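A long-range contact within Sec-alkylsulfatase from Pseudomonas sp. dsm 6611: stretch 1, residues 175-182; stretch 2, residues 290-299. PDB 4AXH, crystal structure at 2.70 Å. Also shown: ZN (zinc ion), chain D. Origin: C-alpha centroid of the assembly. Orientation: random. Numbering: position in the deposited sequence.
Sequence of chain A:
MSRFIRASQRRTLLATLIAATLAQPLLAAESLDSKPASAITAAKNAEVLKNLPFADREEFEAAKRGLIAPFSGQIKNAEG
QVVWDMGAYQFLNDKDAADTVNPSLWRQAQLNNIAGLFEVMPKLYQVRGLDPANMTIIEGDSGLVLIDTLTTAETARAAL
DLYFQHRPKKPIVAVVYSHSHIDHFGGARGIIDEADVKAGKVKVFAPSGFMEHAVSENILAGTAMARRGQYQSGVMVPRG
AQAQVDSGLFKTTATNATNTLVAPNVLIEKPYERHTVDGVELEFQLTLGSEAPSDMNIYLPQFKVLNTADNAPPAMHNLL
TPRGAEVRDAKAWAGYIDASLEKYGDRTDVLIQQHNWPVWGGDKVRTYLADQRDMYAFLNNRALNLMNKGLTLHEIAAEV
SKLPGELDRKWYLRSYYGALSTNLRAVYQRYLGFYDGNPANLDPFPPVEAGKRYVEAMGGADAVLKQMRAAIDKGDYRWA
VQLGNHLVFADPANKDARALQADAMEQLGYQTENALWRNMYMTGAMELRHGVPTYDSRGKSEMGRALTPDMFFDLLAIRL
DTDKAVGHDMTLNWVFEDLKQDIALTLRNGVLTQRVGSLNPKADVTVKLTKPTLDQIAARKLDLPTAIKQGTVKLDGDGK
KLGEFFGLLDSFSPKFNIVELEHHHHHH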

ATOM      1  N   VAL A 175     -10.023 -15.284 -28.806  1.00 29.85           N
ATOM      2  CA  VAL A 175      -9.053 -15.317 -27.722  1.00 30.96           C
ATOM      3  C   VAL A 175      -9.623 -14.528 -26.555  1.00 35.70           C
ATOM      4  O   VAL A 175     -10.289 -13.530 -26.784  1.00 35.13           O
ATOM      5  CB  VAL A 175      -7.626 -14.848 -28.155  1.00 35.11           C
ATOM      6  CG1 VAL A 175      -6.724 -14.574 -26.957  1.00 34.71           C
ATOM      7  CG2 VAL A 175      -6.976 -15.863 -29.080  1.00 34.70           C
ATOM      8  N   VAL A 176      -9.394 -15.011 -25.312  1.00 34.07           N
ATOM      9  CA  VAL A 176      -9.806 -14.380 -24.054  1.00 32.90           C
ATOM     10  C   VAL A 176      -8.546 -14.140 -23.244  1.00 35.24           C
ATOM     11  O   VAL A 176      -7.768 -15.053 -23.033  1.00 35.46           O
ATOM     12  CB  VAL A 176     -10.817 -15.235 -23.257  1.00 36.92           C
ATOM     13  CG1 VAL A 176     -11.209 -14.561 -21.942  1.00 36.23           C
ATOM     14  CG2 VAL A 176     -12.057 -15.534 -24.084  1.00 37.68           C
ATOM     15  N   TYR A 177      -8.342 -12.902 -22.809  1.00 31.99           N
ATOM     16  CA  TYR A 177      -7.248 -12.496 -21.934  1.00 30.42           C
ATOM     17  C   TYR A 177      -7.910 -12.478 -20.581  1.00 34.97           C
ATOM     18  O   TYR A 177      -8.748 -11.608 -20.346  1.00 37.25           O
ATOM     19  CB  TYR A 177      -6.739 -11.078 -22.262  1.00 30.36           C
ATOM     20  CG  TYR A 177      -6.042 -10.902 -23.598  1.00 34.96           C
ATOM     21  CD1 TYR A 177      -5.239 -11.912 -24.135  1.00 36.69           C
ATOM     22  CD2 TYR A 177      -6.106  -9.690 -24.285  1.00 36.76           C
ATOM     23  CE1 TYR A 177      -4.552 -11.733 -25.339  1.00 35.00           C
ATOM     24  CE2 TYR A 177      -5.397  -9.493 -25.475  1.00 37.55           C
ATOM     25  CZ  TYR A 177      -4.627 -10.518 -26.000  1.00 39.83           C
ATOM     26  OH  TYR A 177      -3.941 -10.331 -27.177  1.00 36.41           O
ATOM     27  N   SER A 178      -7.611 -13.458 -19.715  1.00 29.95           N
ATOM     28  CA  SER A 178      -8.212 -13.532 -18.380  1.00 29.42           C
ATOM     29  C   SER A 178      -7.934 -12.261 -17.556  1.00 33.17           C
ATOM     30  O   SER A 178      -8.822 -11.780 -16.851  1.00 35.66           O
ATOM     31  CB  SER A 178      -7.723 -14.768 -17.629  1.00 31.36           C
ATOM     32  OG  SER A 178      -6.333 -14.730 -17.330  1.00 39.10           O
ATOM     33  N   HIS A 179      -6.698 -11.739 -17.641  1.00 25.51           N
ATOM     34  CA  HIS A 179      -6.254 -10.566 -16.890  1.00 23.93           C
ATOM     35  C   HIS A 179      -4.987  -9.935 -17.504  1.00 28.25           C
ATOM     36  O   HIS A 179      -4.345 -10.530 -18.394  1.00 26.18           O
ATOM     37  CB  HIS A 179      -6.044 -10.901 -15.381  1.00 22.85           C
ATOM     38  CG  HIS A 179      -4.998 -11.937 -15.100  1.00 24.08           C
ATOM     39  ND1 HIS A 179      -5.174 -13.259 -15.473  1.00 24.87           N
ATOM     40  CD2 HIS A 179      -3.826 -11.822 -14.434  1.00 23.68           C
ATOM     41  CE1 HIS A 179      -4.105 -13.897 -15.026  1.00 23.46           C
ATOM     42  NE2 HIS A 179      -3.258 -13.071 -14.404  1.00 23.32           N
ATOM     43  N   SER A 180      -4.623  -8.746 -16.980  1.00 24.97           N
ATOM     44  CA  SER A 180      -3.487  -7.947 -17.425  1.00 25.21           C
ATOM     45  C   SER A 180      -2.073  -8.415 -16.983  1.00 33.25           C
ATOM     46  O   SER A 180      -1.239  -7.564 -16.680  1.00 35.65           O
ATOM     47  CB  SER A 180      -3.727  -6.475 -17.113  1.00 25.22           C
ATOM     48  OG  SER A 180      -3.885  -6.285 -15.720  1.00 35.70           O
ATOM     49  N   HIS A 181      -1.776  -9.738 -16.999  1.00 28.09           N
ATOM     50  CA  HIS A 181      -0.424 -10.224 -16.674  1.00 26.40           C
ATOM     51  C   HIS A 181       0.273 -10.822 -17.884  1.00 30.82           C
ATOM     52  O   HIS A 181      -0.366 -11.499 -18.688  1.00 30.57           O
ATOM     53  CB  HIS A 181      -0.406 -11.190 -15.489  1.00 25.97           C
ATOM     54  CG  HIS A 181      -0.661 -10.545 -14.159  1.00 28.18           C
ATOM     55  ND1 HIS A 181      -1.196 -11.264 -13.102  1.00 30.39           N
ATOM     56  CD2 HIS A 181      -0.468  -9.268 -13.757  1.00 28.55           C
ATOM     57  CE1 HIS A 181      -1.315 -10.395 -12.102  1.00 29.51           C
ATOM     58  NE2 HIS A 181      -0.863  -9.188 -12.444  1.00 28.69           N
ATOM     59  N   ILE A 182       1.582 -10.551 -18.025  1.00 28.40           N
ATOM     60  CA  ILE A 182       2.384 -10.986 -19.170  1.00 30.82           C
ATOM     61  C   ILE A 182       2.345 -12.492 -19.463  1.00 35.01           C
ATOM     62  O   ILE A 182       2.474 -12.891 -20.619  1.00 36.71           O
ATOM     63  CB  ILE A 182       3.821 -10.397 -19.208  1.00 36.70           C
ATOM     64  CG1 ILE A 182       3.918  -9.059 -18.438  1.00 41.66           C
ATOM     65  CG2 ILE A 182       4.290 -10.206 -20.668  1.00 36.16           C
ATOM     66  CD1 ILE A 182       5.385  -8.608 -17.942  1.00 65.22           C
TER
HETATM   67 ZN    ZN D 701      -1.794 -13.301 -12.932  1.00 39.46          ZN
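Stretch 2 290-299: SEAPSDMNIY

Stretch 2 runs against the direction of stretch 1: Val176 meets Met296 and Ile298, His179 lies by Ser294 and Asp295, and His181 reaches back to Glu291 and Ala292. Stretch 1 leaves a strand after Val176 and continues as loop or turn until His181, the N-cap residue of a helix; stretch 2 is irregular through Asp295 and extended from Met296 to Tyr299. The contact buries 486 Å², both sides summed.

Val176 directs its CA-to-CB bond toward stretch 2, and its CG1 packs 3.7 Å from CE of Met296 and 4.0 Å from CD1 of Ile298, an apolar patch at the strand end of the contact. The ring of Tyr177 leads away, but its backbone O lies 3.6 Å from CE of Met296, whose extended chi2 and chi3 (both t) carry the methyl this far.

At Ser178, the backbone O stands 3.1 Å from N of Met296. By CA distance the closest pair is the next one, with CA of His179 4.2 Å from CA of Asp295. A hydrogen bond from ND1 of His179 to OG of Ser178 (2.6 Å) helps orient the imidazole, leaving NE2 to bind zinc at 2.1 Å. CB of His179 lies 3.1 Å from O of Ser294.

That same carbonyl accepts a backbone hydrogen bond from N of Ser180 (3.0 Å, 158° at the hydrogen), while OG of Ser180 approaches CB of Ser294 to 3.6 Å.

His181 supplies ND1 to the zinc at 2.1 Å, and Glu291 adds OE2 at 2.2 Å, so the metal ties the two stretches together; water 1 (2.1 Å) and an atom from elsewhere in the structure also bind it. CB of Ala292 covers one face of the His181 ring, 3.9 Å from the centroid and 28° off the normal, consistent with a CH-pi contact. Ile182, opening the helix, makes no contact.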

ATOM      1  N   SER A 290      -8.327  -7.729  -7.611  1.00 36.59           N
ATOM      2  CA  SER A 290      -7.912  -8.853  -6.751  1.00 32.93           C
ATOM      3  C   SER A 290      -6.448  -9.279  -7.096  1.00 32.78           C
ATOM      4  O   SER A 290      -5.534  -8.537  -6.773  1.00 30.95           O
ATOM      5  CB  SER A 290      -8.934  -9.992  -6.823  1.00 32.19           C
ATOM      6  OG  SER A 290      -9.149 -10.440  -8.144  1.00 38.00           O
ATOM      7  N   GLU A 291      -6.231 -10.421  -7.789  1.00 28.05           N
ATOM      8  CA  GLU A 291      -4.902 -10.882  -8.189  1.00 26.41           C
ATOM      9  C   GLU A 291      -4.254  -9.917  -9.250  1.00 32.01           C
ATOM     10  O   GLU A 291      -3.028  -9.826  -9.323  1.00 30.90           O
ATOM     11  CB  GLU A 291      -5.005 -12.326  -8.717  1.00 26.80           C
ATOM     12  CG  GLU A 291      -3.665 -12.967  -9.027  1.00 26.73           C
ATOM     13  CD  GLU A 291      -3.248 -12.828 -10.472  1.00 25.09           C
ATOM     14  OE1 GLU A 291      -4.108 -12.446 -11.300  1.00 37.61           O
ATOM     15  OE2 GLU A 291      -2.088 -13.171 -10.792  1.00 29.86           O
ATOM     16  N   ALA A 292      -5.082  -9.235 -10.079  1.00 29.04           N
ATOM     17  CA  ALA A 292      -4.640  -8.290 -11.097  1.00 29.74           C
ATOM     18  C   ALA A 292      -5.610  -7.124 -11.177  1.00 38.90           C
ATOM     19  O   ALA A 292      -6.797  -7.322 -10.921  1.00 38.47           O
ATOM     20  CB  ALA A 292      -4.539  -8.963 -12.457  1.00 30.25           C
ATOM     21  N   PRO A 293      -5.148  -5.900 -11.553  1.00 40.00           N
ATOM     22  CA  PRO A 293      -6.066  -4.735 -11.649  1.00 39.84           C
ATOM     23  C   PRO A 293      -7.195  -4.904 -12.666  1.00 43.20           C
ATOM     24  O   PRO A 293      -8.343  -4.532 -12.384  1.00 43.50           O
ATOM     25  CB  PRO A 293      -5.142  -3.580 -12.018  1.00 41.60           C
ATOM     26  CG  PRO A 293      -3.798  -4.018 -11.528  1.00 47.05           C
ATOM     27  CD  PRO A 293      -3.764  -5.486 -11.845  1.00 42.34           C
ATOM     28  N   SER A 294      -6.873  -5.477 -13.835  1.00 37.21           N
ATOM     29  CA  SER A 294      -7.831  -5.781 -14.899  1.00 35.01           C
ATOM     30  C   SER A 294      -7.874  -7.287 -14.859  1.00 36.23           C
ATOM     31  O   SER A 294      -6.863  -7.936 -15.137  1.00 35.51           O
ATOM     32  CB  SER A 294      -7.329  -5.258 -16.246  1.00 36.48           C
ATOM     33  OG  SER A 294      -8.388  -5.310 -17.180  1.00 41.10           O
ATOM     34  N   ASP A 295      -8.999  -7.844 -14.395  1.00 32.71           N
ATOM     35  CA  ASP A 295      -9.130  -9.280 -14.107  1.00 31.52           C
ATOM     36  C   ASP A 295     -10.565  -9.781 -14.210  1.00 34.03           C
ATOM     37  O   ASP A 295     -11.506  -9.027 -13.997  1.00 32.30           O
ATOM     38  CB  ASP A 295      -8.615  -9.484 -12.654  1.00 32.01           C
ATOM     39  CG  ASP A 295      -8.393 -10.878 -12.138  1.00 34.39           C
ATOM     40  OD1 ASP A 295      -8.185 -11.800 -12.967  1.00 33.81           O
ATOM     41  OD2 ASP A 295      -8.391 -11.044 -10.910  1.00 39.63           O
ATOM     42  N   MET A 296     -10.726 -11.084 -14.468  1.00 30.42           N
ATOM     43  CA  MET A 296     -12.033 -11.715 -14.578  1.00 28.77           C
ATOM     44  C   MET A 296     -11.982 -13.228 -14.558  1.00 32.21           C
ATOM     45  O   MET A 296     -10.955 -13.821 -14.873  1.00 30.94           O
ATOM     46  CB  MET A 296     -12.806 -11.221 -15.832  1.00 30.37           C
ATOM     47  CG  MET A 296     -12.260 -11.713 -17.150  1.00 32.92           C
ATOM     48  SD  MET A 296     -13.006 -10.799 -18.485  1.00 36.89           S
ATOM     49  CE  MET A 296     -12.303 -11.654 -19.918  1.00 33.56           C
ATOM     50  N   ASN A 297     -13.131 -13.851 -14.248  1.00 30.91           N
ATOM     51  CA  ASN A 297     -13.315 -15.308 -14.284  1.00 31.12           C
ATOM     52  C   ASN A 297     -14.178 -15.617 -15.518  1.00 34.48           C
ATOM     53  O   ASN A 297     -14.868 -14.746 -16.040  1.00 33.53           O
ATOM     54  CB  ASN A 297     -14.006 -15.824 -13.011  1.00 32.44           C
ATOM     55  CG  ASN A 297     -13.231 -15.631 -11.740  1.00 45.76           C
ATOM     56  OD1 ASN A 297     -12.008 -15.804 -11.691  1.00 51.51           O
ATOM     57  ND2 ASN A 297     -13.937 -15.326 -10.665  1.00 27.33           N
ATOM     58  N   ILE A 298     -14.098 -16.827 -16.012  1.00 32.51           N
ATOM     59  CA  ILE A 298     -14.840 -17.223 -17.195  1.00 33.12           C
ATOM     60  C   ILE A 298     -15.597 -18.508 -16.907  1.00 42.88           C
ATOM     61  O   ILE A 298     -14.985 -19.536 -16.625  1.00 44.70           O
ATOM     62  CB  ILE A 298     -13.928 -17.326 -18.449  1.00 35.47           C
ATOM     63  CG1 ILE A 298     -13.117 -16.035 -18.667  1.00 34.63           C
ATOM     64  CG2 ILE A 298     -14.742 -17.697 -19.719  1.00 36.66           C
ATOM     65  CD1 ILE A 298     -11.729 -16.125 -18.280  1.00 35.92           C
ATOM     66  N   TYR A 299     -16.927 -18.439 -16.928  1.00 41.63           N
ATOM     67  CA  TYR A 299     -17.750 -19.622 -16.717  1.00 42.45           C
ATOM     68  C   TYR A 299     -18.213 -20.123 -18.095  1.00 44.04           C
ATOM     69  O   TYR A 299     -18.397 -19.336 -19.024  1.00 42.90           O
ATOM     70  CB  TYR A 299     -18.921 -19.338 -15.732  1.00 44.40           C
ATOM     71  CG  TYR A 299     -19.915 -20.471 -15.567  1.00 46.62           C
ATOM     72  CD1 TYR A 299     -19.586 -21.620 -14.855  1.00 47.33           C
ATOM     73  CD2 TYR A 299     -21.215 -20.362 -16.062  1.00 48.55           C
ATOM     74  CE1 TYR A 299     -20.508 -22.655 -14.685  1.00 47.25           C
ATOM     75  CE2 TYR A 299     -22.154 -21.378 -15.874  1.00 48.99           C
ATOM     76  CZ  TYR A 299     -21.794 -22.527 -15.196  1.00 53.33           C
ATOM     77  OH  TYR A 299     -22.711 -23.543 -15.083  1.00 50.43           O
TER
HETATM   78  O   HOH W   1       0.005 -14.123 -13.599  1.00 31.68           O